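Side-chain contacts in putative cytochrome P450 154A1 (Streptomyces coelicolor, PDB 1ODO), which binds haem as a putative cytochrome P450, with 4-phenyl-1H-imidazole coordinated to the haem iron: residues 14-17 / 18-21; 59-62 / 63-66; 82-86 / 87-91; 163-166 / 167-170; 178-181 / 182-185. All coordinates share one frame; numbering follows the deposited sequence.

Contact 1: 14-17 / 18-21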
# COMPACT_ATOMS: atom_id res chain seq x y z
N GLY A 14 11.83 -8.23 6.43
CA GLY A 14 11.81 -6.78 6.59
C GLY A 14 12.24 -6.31 7.97
O GLY A 14 11.72 -5.32 8.49
N ALA A 15 13.21 -7.01 8.55
CA ALA A 15 13.73 -6.69 9.88
C ALA A 15 14.40 -5.34 10.10
O ALA A 15 14.39 -4.83 11.22
CB ALA A 15 14.68 -7.81 10.33
N ASP A 16 14.97 -4.75 9.06
CA ASP A 16 15.63 -3.46 9.22
C ASP A 16 15.63 -2.70 7.90
O ASP A 16 16.66 -2.61 7.22
CB ASP A 16 17.07 -3.68 9.70
CG ASP A 16 17.79 -2.39 10.02
OD1 ASP A 16 17.18 -1.31 9.91
OD2 ASP A 16 18.98 -2.46 10.38
N HIS A 17 14.48 -2.13 7.55
CA HIS A 17 14.36 -1.39 6.30
C HIS A 17 15.20 -0.12 6.21
O HIS A 17 15.57 0.28 5.11
CB HIS A 17 12.88 -1.10 5.99
CG HIS A 17 12.26 -0.05 6.86
ND1 HIS A 17 12.14 -0.19 8.23
CD2 HIS A 17 11.67 1.13 6.55
CE1 HIS A 17 11.51 0.86 8.72
NE2 HIS A 17 11.22 1.68 7.73
N HIS A 18 15.50 0.50 7.34
CA HIS A 18 16.31 1.73 7.31
C HIS A 18 17.71 1.40 6.82
O HIS A 18 18.28 2.14 6.01
CB HIS A 18 16.41 2.37 8.70
CG HIS A 18 15.12 2.94 9.19
ND1 HIS A 18 14.23 3.60 8.36
CD2 HIS A 18 14.58 3.00 10.43
CE1 HIS A 18 13.20 4.03 9.07
NE2 HIS A 18 13.39 3.68 10.33
N THR A 19 18.28 0.31 7.31
CA THR A 19 19.62 -0.06 6.88
C THR A 19 19.52 -0.49 5.43
O THR A 19 20.40 -0.21 4.62
CB THR A 19 20.19 -1.23 7.71
OG1 THR A 19 20.39 -0.79 9.06
CG2 THR A 19 21.52 -1.70 7.13
N GLU A 20 18.42 -1.17 5.09
CA GLU A 20 18.22 -1.63 3.73
C GLU A 20 18.23 -0.44 2.76
O GLU A 20 18.79 -0.54 1.66
CB GLU A 20 16.88 -2.37 3.61
CG GLU A 20 16.56 -2.81 2.18
CD GLU A 20 15.25 -3.57 2.09
OE1 GLU A 20 15.26 -4.81 2.21
OE2 GLU A 20 14.20 -2.91 1.92
N HIS A 21 17.62 0.67 3.15
CA HIS A 21 17.60 1.85 2.28
C HIS A 21 19.02 2.26 1.92
O HIS A 21 19.34 2.50 0.76
CB HIS A 21 16.95 3.06 2.97
CG HIS A 21 15.51 2.88 3.33
ND1 HIS A 21 14.69 1.98 2.69
CD2 HIS A 21 14.74 3.52 4.24
CE1 HIS A 21 13.47 2.07 3.20
NE2 HIS A 21 13.48 3.00 4.14
O HOH W 1 14.88 -0.10 10.34

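Contact 2: 59-62 / 63-66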
# COMPACT_ATOMS: atom_id res chain seq x y z
N SER A 59 7.00 -2.18 -18.70
CA SER A 59 5.66 -2.75 -18.53
C SER A 59 5.43 -3.56 -17.26
O SER A 59 6.37 -4.07 -16.65
CB SER A 59 5.37 -3.64 -19.74
OG SER A 59 4.25 -4.49 -19.53
N LYS A 60 4.16 -3.69 -16.89
CA LYS A 60 3.76 -4.45 -15.71
C LYS A 60 3.09 -5.74 -16.18
O LYS A 60 2.64 -6.55 -15.37
CB LYS A 60 2.76 -3.67 -14.85
CG LYS A 60 3.30 -2.39 -14.22
CD LYS A 60 2.50 -2.02 -12.97
CE LYS A 60 2.79 -3.02 -11.84
NZ LYS A 60 1.79 -2.97 -10.74
N ASP A 61 3.00 -5.92 -17.50
CA ASP A 61 2.38 -7.11 -18.08
C ASP A 61 3.40 -8.22 -18.26
O ASP A 61 4.07 -8.30 -19.29
CB ASP A 61 1.75 -6.75 -19.44
CG ASP A 61 0.89 -7.87 -20.00
OD1 ASP A 61 1.08 -9.04 -19.61
OD2 ASP A 61 0.02 -7.58 -20.85
N ALA A 62 3.52 -9.08 -17.25
CA ALA A 62 4.46 -10.20 -17.27
C ALA A 62 4.17 -11.19 -18.38
O ALA A 62 5.08 -11.67 -19.06
CB ALA A 62 4.43 -10.92 -15.92
N ARG A 63 2.89 -11.50 -18.57
CA ARG A 63 2.47 -12.44 -19.60
C ARG A 63 3.01 -12.03 -20.96
O ARG A 63 3.50 -12.86 -21.73
CB ARG A 63 0.95 -12.49 -19.62
CG ARG A 63 0.36 -13.63 -20.43
CD ARG A 63 -1.11 -13.85 -20.06
NE ARG A 63 -1.29 -14.30 -18.68
CZ ARG A 63 -1.34 -13.51 -17.62
NH1 ARG A 63 -1.23 -12.19 -17.76
NH2 ARG A 63 -1.50 -14.03 -16.41
N ALA A 64 2.95 -10.74 -21.26
CA ALA A 64 3.43 -10.25 -22.54
C ALA A 64 4.90 -9.83 -22.60
O ALA A 64 5.55 -10.02 -23.64
CB ALA A 64 2.56 -9.07 -23.00
N HIS A 65 5.43 -9.30 -21.51
CA HIS A 65 6.81 -8.85 -21.51
C HIS A 65 7.87 -9.50 -20.62
O HIS A 65 9.01 -9.03 -20.58
CB HIS A 65 6.82 -7.34 -21.29
CG HIS A 65 5.92 -6.59 -22.23
ND1 HIS A 65 6.11 -6.60 -23.60
CD2 HIS A 65 4.83 -5.82 -22.01
CE1 HIS A 65 5.17 -5.87 -24.17
NE2 HIS A 65 4.38 -5.39 -23.23
N TRP A 66 7.53 -10.58 -19.91
CA TRP A 66 8.51 -11.24 -19.05
C TRP A 66 8.65 -12.69 -19.51
O TRP A 66 7.84 -13.55 -19.17
CB TRP A 66 8.07 -11.19 -17.58
CG TRP A 66 9.14 -11.65 -16.62
CD1 TRP A 66 10.49 -11.71 -16.85
CD2 TRP A 66 8.96 -12.02 -15.24
NE1 TRP A 66 11.15 -12.09 -15.71
CE2 TRP A 66 10.24 -12.28 -14.71
CE3 TRP A 66 7.84 -12.14 -14.41
CZ2 TRP A 66 10.43 -12.66 -13.37
CZ3 TRP A 66 8.02 -12.52 -13.09
CH2 TRP A 66 9.31 -12.78 -12.58

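Contact 3: 82-86 / 87-91. With HEM (protoporphyrin IX containing Fe), chain B; PIM (4-phenyl-1H-imidazole), chain C.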
# COMPACT_ATOMS: atom_id res chain seq x y z
N VAL A 82 2.16 -10.81 -9.82
CA VAL A 82 2.34 -10.65 -11.26
C VAL A 82 1.47 -11.57 -12.11
O VAL A 82 1.44 -11.43 -13.33
CB VAL A 82 3.82 -10.90 -11.65
CG1 VAL A 82 4.74 -9.98 -10.84
CG2 VAL A 82 4.19 -12.36 -11.42
N ALA A 83 0.76 -12.49 -11.47
CA ALA A 83 -0.09 -13.42 -12.20
C ALA A 83 -1.56 -13.01 -12.35
O ALA A 83 -2.27 -13.55 -13.20
CB ALA A 83 -0.01 -14.81 -11.56
N VAL A 84 -2.02 -12.06 -11.53
CA VAL A 84 -3.40 -11.62 -11.62
C VAL A 84 -3.64 -10.95 -12.97
O VAL A 84 -2.69 -10.53 -13.64
CB VAL A 84 -3.77 -10.59 -10.52
CG1 VAL A 84 -3.83 -11.28 -9.15
CG2 VAL A 84 -2.76 -9.45 -10.50
N GLU A 85 -4.90 -10.85 -13.36
CA GLU A 85 -5.27 -10.23 -14.62
C GLU A 85 -6.17 -9.04 -14.29
O GLU A 85 -7.39 -9.15 -14.27
CB GLU A 85 -6.03 -11.22 -15.51
CG GLU A 85 -5.22 -12.42 -15.94
CD GLU A 85 -6.03 -13.41 -16.75
OE1 GLU A 85 -6.53 -13.01 -17.83
OE2 GLU A 85 -6.18 -14.57 -16.31
N ASN A 86 -5.54 -7.90 -14.00
CA ASN A 86 -6.28 -6.69 -13.67
C ASN A 86 -5.43 -5.49 -14.10
O ASN A 86 -4.41 -5.66 -14.76
CB ASN A 86 -6.61 -6.63 -12.17
CG ASN A 86 -5.39 -6.79 -11.29
OD1 ASN A 86 -4.29 -6.36 -11.66
ND2 ASN A 86 -5.57 -7.39 -10.12
N MET A 87 -5.84 -4.29 -13.72
CA MET A 87 -5.07 -3.10 -14.11
C MET A 87 -3.65 -3.11 -13.57
O MET A 87 -2.75 -2.53 -14.18
CB MET A 87 -5.79 -1.84 -13.63
CG MET A 87 -5.71 -1.60 -12.13
SD MET A 87 -6.60 -0.10 -11.63
CE MET A 87 -8.25 -0.78 -11.36
N PHE A 88 -3.44 -3.78 -12.43
CA PHE A 88 -2.13 -3.87 -11.79
C PHE A 88 -1.08 -4.59 -12.65
O PHE A 88 0.12 -4.43 -12.44
CB PHE A 88 -2.28 -4.59 -10.44
CG PHE A 88 -1.09 -4.45 -9.52
CD1 PHE A 88 -0.85 -3.25 -8.84
CD2 PHE A 88 -0.21 -5.51 -9.32
CE1 PHE A 88 0.23 -3.13 -7.97
CE2 PHE A 88 0.88 -5.40 -8.45
CZ PHE A 88 1.10 -4.20 -7.78
N THR A 89 -1.54 -5.39 -13.61
CA THR A 89 -0.63 -6.13 -14.48
C THR A 89 -0.93 -5.87 -15.95
O THR A 89 -0.56 -6.67 -16.82
CB THR A 89 -0.73 -7.64 -14.24
OG1 THR A 89 -2.09 -8.06 -14.42
CG2 THR A 89 -0.28 -7.98 -12.82
N ALA A 90 -1.60 -4.76 -16.23
CA ALA A 90 -1.96 -4.40 -17.59
C ALA A 90 -1.00 -3.36 -18.18
O ALA A 90 -0.39 -2.58 -17.45
CB ALA A 90 -3.39 -3.89 -17.63
N TYR A 91 -0.89 -3.36 -19.51
CA TYR A 91 -0.03 -2.44 -20.23
C TYR A 91 -0.79 -1.66 -21.31
O TYR A 91 -1.69 -2.19 -21.96
CB TYR A 91 1.11 -3.23 -20.90
CG TYR A 91 1.99 -2.42 -21.81
CD1 TYR A 91 3.08 -1.71 -21.31
CD2 TYR A 91 1.72 -2.34 -23.18
CE1 TYR A 91 3.89 -0.94 -22.15
CE2 TYR A 91 2.52 -1.58 -24.03
CZ TYR A 91 3.60 -0.88 -23.51
OH TYR A 91 4.39 -0.11 -24.33
CHA HEM B . -1.59 0.90 -6.89
CHB HEM B . -5.98 1.05 -4.92
CHC HEM B . -4.09 2.69 -0.80
CHD HEM B . 0.29 2.50 -2.77
C1A HEM B . -2.95 0.80 -6.75
C2A HEM B . -3.90 0.36 -7.76
C3A HEM B . -5.12 0.39 -7.21
C4A HEM B . -4.99 0.87 -5.84
CMA HEM B . -6.46 0.01 -7.87
CAA HEM B . -3.51 -0.08 -9.19
CBA HEM B . -3.37 1.15 -10.11
CGA HEM B . -2.97 0.84 -11.56
O1A HEM B . -2.15 -0.13 -11.71
O2A HEM B . -3.44 1.54 -12.45
C1B HEM B . -5.86 1.50 -3.63
C2B HEM B . -6.97 1.66 -2.71
C3B HEM B . -6.44 2.12 -1.54
C4B HEM B . -5.01 2.25 -1.73
CMB HEM B . -8.44 1.35 -3.04
CAB HEM B . -7.16 2.46 -0.22
CBB HEM B . -8.13 3.65 -0.32
C1C HEM B . -2.71 2.79 -0.98
C2C HEM B . -1.77 3.25 0.05
C3C HEM B . -0.54 3.19 -0.50
C4C HEM B . -0.71 2.71 -1.86
CMC HEM B . -2.21 3.68 1.48
CAC HEM B . 0.85 3.53 0.09
CBC HEM B . 0.98 4.86 0.85
C1D HEM B . 0.18 2.05 -4.05
C2D HEM B . 1.28 1.83 -4.97
C3D HEM B . 0.75 1.37 -6.13
C4D HEM B . -0.68 1.31 -5.94
CMD HEM B . 2.76 2.07 -4.63
CAD HEM B . 1.54 0.96 -7.38
CBD HEM B . 2.22 2.06 -8.20
CGD HEM B . 2.97 1.38 -9.32
O1D HEM B . 4.21 1.36 -9.28
O2D HEM B . 2.28 0.82 -10.20
NA HEM B . -3.64 1.12 -5.60
NB HEM B . -4.67 1.86 -3.01
NC HEM B . -2.04 2.47 -2.14
ND HEM B . -1.03 1.72 -4.66
FE HEM B . -2.83 1.81 -3.86
N1 PIM C . -2.40 -2.15 -2.01
C2 PIM C . -2.55 -0.77 -1.96
N3 PIM C . -2.60 -0.35 -3.12
C4 PIM C . -2.49 -1.34 -3.98
C5 PIM C . -2.36 -2.49 -3.31
C6 PIM C . -2.21 -3.90 -3.79
C7 PIM C . -2.69 -4.96 -2.96
C8 PIM C . -2.55 -6.33 -3.42
C9 PIM C . -1.93 -6.56 -4.67
C10 PIM C . -1.46 -5.50 -5.49
C11 PIM C . -1.61 -4.17 -5.01

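Contact 4: 163-166 / 167-170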
# COMPACT_ATOMS: atom_id res chain seq x y z
N ARG A 163 -19.28 -10.97 5.86
CA ARG A 163 -18.20 -11.48 5.02
C ARG A 163 -16.93 -10.66 5.15
O ARG A 163 -15.90 -11.01 4.56
CB ARG A 163 -18.65 -11.51 3.56
CG ARG A 163 -19.71 -12.54 3.25
CD ARG A 163 -20.15 -12.50 1.80
NE ARG A 163 -21.04 -13.62 1.49
CZ ARG A 163 -20.66 -14.89 1.45
NH1 ARG A 163 -19.40 -15.21 1.70
NH2 ARG A 163 -21.54 -15.84 1.18
N ARG A 164 -16.97 -9.59 5.93
CA ARG A 164 -15.81 -8.73 6.11
C ARG A 164 -14.62 -9.32 6.87
O ARG A 164 -13.47 -9.12 6.48
CB ARG A 164 -16.24 -7.41 6.74
CG ARG A 164 -17.21 -6.63 5.85
CD ARG A 164 -17.54 -5.25 6.40
NE ARG A 164 -18.42 -4.54 5.48
CZ ARG A 164 -18.80 -3.28 5.62
NH1 ARG A 164 -18.37 -2.55 6.64
NH2 ARG A 164 -19.61 -2.73 4.72
N ASP A 165 -14.88 -10.04 7.95
CA ASP A 165 -13.79 -10.62 8.72
C ASP A 165 -13.00 -11.67 7.94
O ASP A 165 -11.78 -11.78 8.10
CB ASP A 165 -14.31 -11.25 10.02
CG ASP A 165 -14.76 -10.22 11.03
OD1 ASP A 165 -14.01 -9.25 11.28
OD2 ASP A 165 -15.87 -10.38 11.60
N GLY A 166 -13.69 -12.42 7.10
CA GLY A 166 -13.05 -13.45 6.30
C GLY A 166 -11.86 -13.06 5.44
O GLY A 166 -11.01 -13.90 5.15
N PHE A 167 -11.79 -11.80 5.02
CA PHE A 167 -10.67 -11.36 4.18
C PHE A 167 -9.42 -10.96 4.96
O PHE A 167 -8.32 -11.01 4.42
CB PHE A 167 -11.10 -10.17 3.31
CG PHE A 167 -12.14 -10.51 2.28
CD1 PHE A 167 -13.48 -10.24 2.50
CD2 PHE A 167 -11.77 -11.13 1.09
CE1 PHE A 167 -14.45 -10.58 1.56
CE2 PHE A 167 -12.73 -11.48 0.13
CZ PHE A 167 -14.07 -11.20 0.37
N ARG A 168 -9.60 -10.56 6.21
CA ARG A 168 -8.48 -10.14 7.06
C ARG A 168 -7.19 -10.95 7.06
O ARG A 168 -6.13 -10.44 6.68
CB ARG A 168 -8.98 -9.95 8.49
CG ARG A 168 -10.04 -8.87 8.61
CD ARG A 168 -10.66 -8.84 9.99
NE ARG A 168 -9.68 -8.54 11.03
CZ ARG A 168 -9.96 -8.56 12.33
NH1 ARG A 168 -11.18 -8.88 12.74
NH2 ARG A 168 -9.02 -8.26 13.22
N ALA A 169 -7.26 -12.20 7.50
CA ALA A 169 -6.06 -13.04 7.53
C ALA A 169 -5.49 -13.34 6.15
O ALA A 169 -4.28 -13.51 5.99
CB ALA A 169 -6.37 -14.35 8.26
N LEU A 170 -6.37 -13.40 5.16
CA LEU A 170 -5.96 -13.69 3.79
C LEU A 170 -5.24 -12.53 3.12
O LEU A 170 -4.25 -12.73 2.41
CB LEU A 170 -7.19 -14.11 2.97
CG LEU A 170 -7.91 -15.32 3.57
CD1 LEU A 170 -9.11 -15.69 2.71
CD2 LEU A 170 -6.94 -16.50 3.67
O HOH W 2 -9.68 -13.42 8.54

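Contact 5: 178-181 / 182-185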
# COMPACT_ATOMS: atom_id res chain seq x y z
N THR A 178 7.28 -13.96 4.08
CA THR A 178 8.05 -15.01 4.77
C THR A 178 7.46 -16.38 4.42
O THR A 178 8.03 -17.41 4.75
CB THR A 178 8.03 -14.83 6.31
OG1 THR A 178 6.72 -15.09 6.82
CG2 THR A 178 8.46 -13.42 6.70
N LEU A 179 6.30 -16.39 3.76
CA LEU A 179 5.65 -17.65 3.38
C LEU A 179 6.36 -18.31 2.21
O LEU A 179 6.85 -17.63 1.31
CB LEU A 179 4.19 -17.40 2.99
CG LEU A 179 3.26 -16.79 4.04
CD1 LEU A 179 1.87 -16.66 3.45
CD2 LEU A 179 3.24 -17.66 5.28
N ASP A 180 6.43 -19.65 2.22
CA ASP A 180 7.08 -20.34 1.12
C ASP A 180 6.05 -20.51 0.02
O ASP A 180 4.88 -20.17 0.20
CB ASP A 180 7.68 -21.70 1.54
CG ASP A 180 6.64 -22.68 2.06
OD1 ASP A 180 5.47 -22.63 1.63
OD2 ASP A 180 7.01 -23.54 2.90
N GLN A 181 6.47 -21.04 -1.12
CA GLN A 181 5.58 -21.25 -2.26
C GLN A 181 4.29 -21.98 -1.91
O GLN A 181 3.20 -21.55 -2.30
CB GLN A 181 6.34 -21.99 -3.37
CG GLN A 181 5.71 -21.90 -4.76
CD GLN A 181 4.50 -22.79 -4.92
OE1 GLN A 181 4.48 -23.91 -4.42
NE2 GLN A 181 3.48 -22.30 -5.63
N ALA A 182 4.40 -23.08 -1.16
CA ALA A 182 3.22 -23.85 -0.77
C ALA A 182 2.25 -23.05 0.09
O ALA A 182 1.04 -23.07 -0.14
CB ALA A 182 3.65 -25.12 -0.03
N GLU A 183 2.79 -22.35 1.09
CA GLU A 183 1.98 -21.55 1.99
C GLU A 183 1.32 -20.39 1.26
O GLU A 183 0.17 -20.05 1.54
CB GLU A 183 2.84 -21.02 3.14
CG GLU A 183 3.51 -22.12 3.95
CD GLU A 183 4.54 -21.59 4.93
OE1 GLU A 183 5.38 -20.77 4.52
OE2 GLU A 183 4.50 -22.02 6.10
N ALA A 184 2.04 -19.77 0.33
CA ALA A 184 1.50 -18.65 -0.43
C ALA A 184 0.37 -19.15 -1.32
O ALA A 184 -0.69 -18.53 -1.42
CB ALA A 184 2.60 -18.03 -1.29
N GLN A 185 0.61 -20.28 -1.96
CA GLN A 185 -0.36 -20.90 -2.85
C GLN A 185 -1.65 -21.23 -2.09
O GLN A 185 -2.75 -21.05 -2.61
CB GLN A 185 0.28 -22.15 -3.45
CG GLN A 185 -0.60 -23.01 -4.32
CD GLN A 185 0.21 -24.12 -4.97
OE1 GLN A 185 0.94 -23.89 -5.93
NE2 GLN A 185 0.09 -25.33 -4.43
O HOH W 3 7.58 -20.09 5.91

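Contact 1: 14-17 / 18-21
A first torsion of -175° swings the Asp16 carboxylate forward over the first turn of helix 17-25 to Thr19, whose OG1 lies beside its own backbone N (chi1 -66°). This is an N-cap: Asp16 OD1 accepts from Thr19 N at 3.3 Å, and Asp16 OD2 takes the hydroxyl of Thr19 OG1 at 2.6 Å. Both donors come from above the carboxylate plane; with one bond from Thr19 on each oxygen, the group is held against rotation. A water bridges Asp16 OD1 and His18 N.

On another side of the turn, His17, His18 and His21 form an aromatic cluster near the surface. The His17 and His18 side chains run alongside each other and their rings overlap obliquely, centroids 4.1 Å apart, planes inclined by 33°, while the His21 ring is almost perpendicular to that of His17. Glu286 OE1 is hydrogen-bonded to His17 NE2 and secures that end of the ring. The carbonyl of His17 bonds His21 N and also sits under the imidazole of that residue, His17 O lying 3.0 Å from the ring plane, over its centre.

Contact 2: 59-62 / 63-66
Asp61 and Ala64 face each other across the first turn of the short helix 62-65, with the carboxylate of Asp61 lying across the methyl of Ala64. Asp61 is the N-cap: its CG stands anti to the backbone N (chi1 -171°), and this swings OD1 over the turn to accept from Ala64 N at 3.0 Å. The amide comes from well above, 63° out of the carboxylate plane. On the same side of the carboxylate, Ala64 CB lies 3.6 Å from Asp61 CG, so the methyl packs against the carboxylate beside the amide bond. The backbone carbonyl of Asp61 serves the same turn, receiving His65 N at 2.8 Å and a weak bond from Ala64 N.

Ahead of the cap, Ser59 OG, whose position is less certain, accepts from Asp61 N in an ST turn. Between these two, Lys60 belongs to the haem pocket. The imidazole of His65 has Ala64 CB over one face, 4.0 Å above the plane, and makes an edge-to-face pair with Tyr91. Arg63, bent at chi3, reaches Ala83 O with a weak bond from NH2; its NH1 is 4.3 Å from Asp61 OD1, beyond a salt bridge.

At the end of the helix Trp66 turns its indole toward strand 292-297, where it stacks on Tyr296. The methyl of Ala62 meets the indole at its edge and in its plane, Ala62 CB lying 3.9 Å from Trp66 CE3.

Contact 3: 82-86 / 87-91
Thr89 packs tightly against Val84 and Asn86 where the chain leaves helix 80-83. Its OG1, placed between the backbone N and the carbonyl carbon (chi1 57°), gives its proton to Val84 O at 2.7 Å, arriving 43° out of the carbonyl plane. Thr89 OG1 in turn accepts a long, weak bond from Asn86 N, so one hydroxyl serves two backbone groups. Beside it the methyls Val84 CG2 and Thr89 CG2 touch at 3.7 Å, the two side chains crossing at about a right angle. Asn86 O closes the following turn by accepting from Thr89 N at 3.1 Å, and Asn86 ND2 is held by Asp234 O of helix 229-244.

This buried turn, with its 3-10 segment 87-88, brings Met87 and Phe88 to the haem pocket of the P450 fold. Phe88 lays one ring face against the phenyl group of 4-phenyl-1H-imidazole, whose C10 is 3.6 Å above the plane, over the ring centre; N3 of that ligand binds the haem iron at 2.3 Å. Met87 CG approaches the haem propionate, 3.7 Å from HEM CGA.

Packing is looser at Glu85, which is partly exposed and whose CB points away from 87-91; its side chain stays 5.2 Å from that segment.

Contact 4: 163-166 / 167-170
Asp165 and Arg168 make a surface salt bridge along one side of helix 161-175, between residues three apart. Asp165 OD1 lies 3.2 Å from Arg168 NH1, with an N-H...O angle of 156°. The carboxylate oxygen lies in the guanidinium plane, at its edge, whereas the guanidinium nitrogen meets the carboxylate from above, the two planes being 49° apart. The bend of Arg168 at chi3 (62°) brings the guanidinium alongside the Asp165 carboxylate, and Arg168 CD passes close to the same oxygen.

Beneath, the backbone is weakly bonded and kinked: Arg168 N bonds to Asp165 O at 3.1 Å, three residues back, and Phe167 N makes only a long, weak bond to Arg164 O. A water bridges Asp165 O and Ala169 N, accepting from the latter at 2.9 Å, in place of the direct i to i+4 bond of a regular alpha-helix. The hydroxyl of Tyr244, at the end of helix 229-244, is bonded to Arg164 O and ties the irregular turn to a neighbouring helix of the P450 fold.

Phe167 is turned to the protein interior, where its ring packs against Val194 and Leu195 of helix 181-204 and Ile240 of helix 229-244. Across the turn, its CD1 comes 3.3 Å from Arg163 O. Farther on, Leu170 also faces helix 181-204, with its CD1 3.6 Å from Gly166 O.

Contact 5: 178-181 / 182-185
A capping box opens helix 181-204: Asp180 and Glu183 each accept the backbone N-H of the other. Asp180 CG sits between its backbone N and carbonyl carbon (chi1 61°), which carries OD1 over the first turn to receive Glu183 N at 2.7 Å, nearly along the C-O axis and with an almost straight N-H...O angle of 171°. In return Glu183 OE1 accepts from Asp180 N at 2.8 Å, using the anti lone pair, away from its other oxygen. The side chains cross at about a right angle. A water also donates to Glu183 OE1 and to Thr178 O, tying the loop before the cap to the same carboxylate.

Leu179 lies just outside the box, with its CB 3.9 Å from Glu183 CB, so carbon packing accompanies the polar exchange. Inside the turn, Asp180 O accepts from Ala184 N in the first regular helical bond.

Gln181 and Gln185, one turn apart, are joined by their amides. Gln181 NE2 donates to Gln185 OE1 at 3.0 Å; the acceptor lies in the amide plane of Gln181, but the donor is 53° above that of Gln185.

The two acidic oxygens Asp180 OD1 and Glu183 OE1 are only 3.4 Å apart. Each takes an amide N-H, and the positive end of the helix dipole would be expected to ease their mutual repulsion.

From the N terminus, contact 1 closes the loop after strand 8-9 and starts helix 17-25. Contact 2 does the same after strand 58-59, an outermost strand of the mixed sheet, leading into helix 62-65. Contact 3 rounds the turn beyond helix 80-83 and touches contact 2: Lys60 NZ bonds to Phe88 O at 2.8 Å, joining the sheet edge to the haem pocket. Contact 4 lies within helix 161-175, and contact 5 closes the loop from it to helix 181-204, their nearest atoms about 7 Å apart. All five follow in series; none nests or crosses. Contacts 1 and 5 approach to about 6 Å without touching.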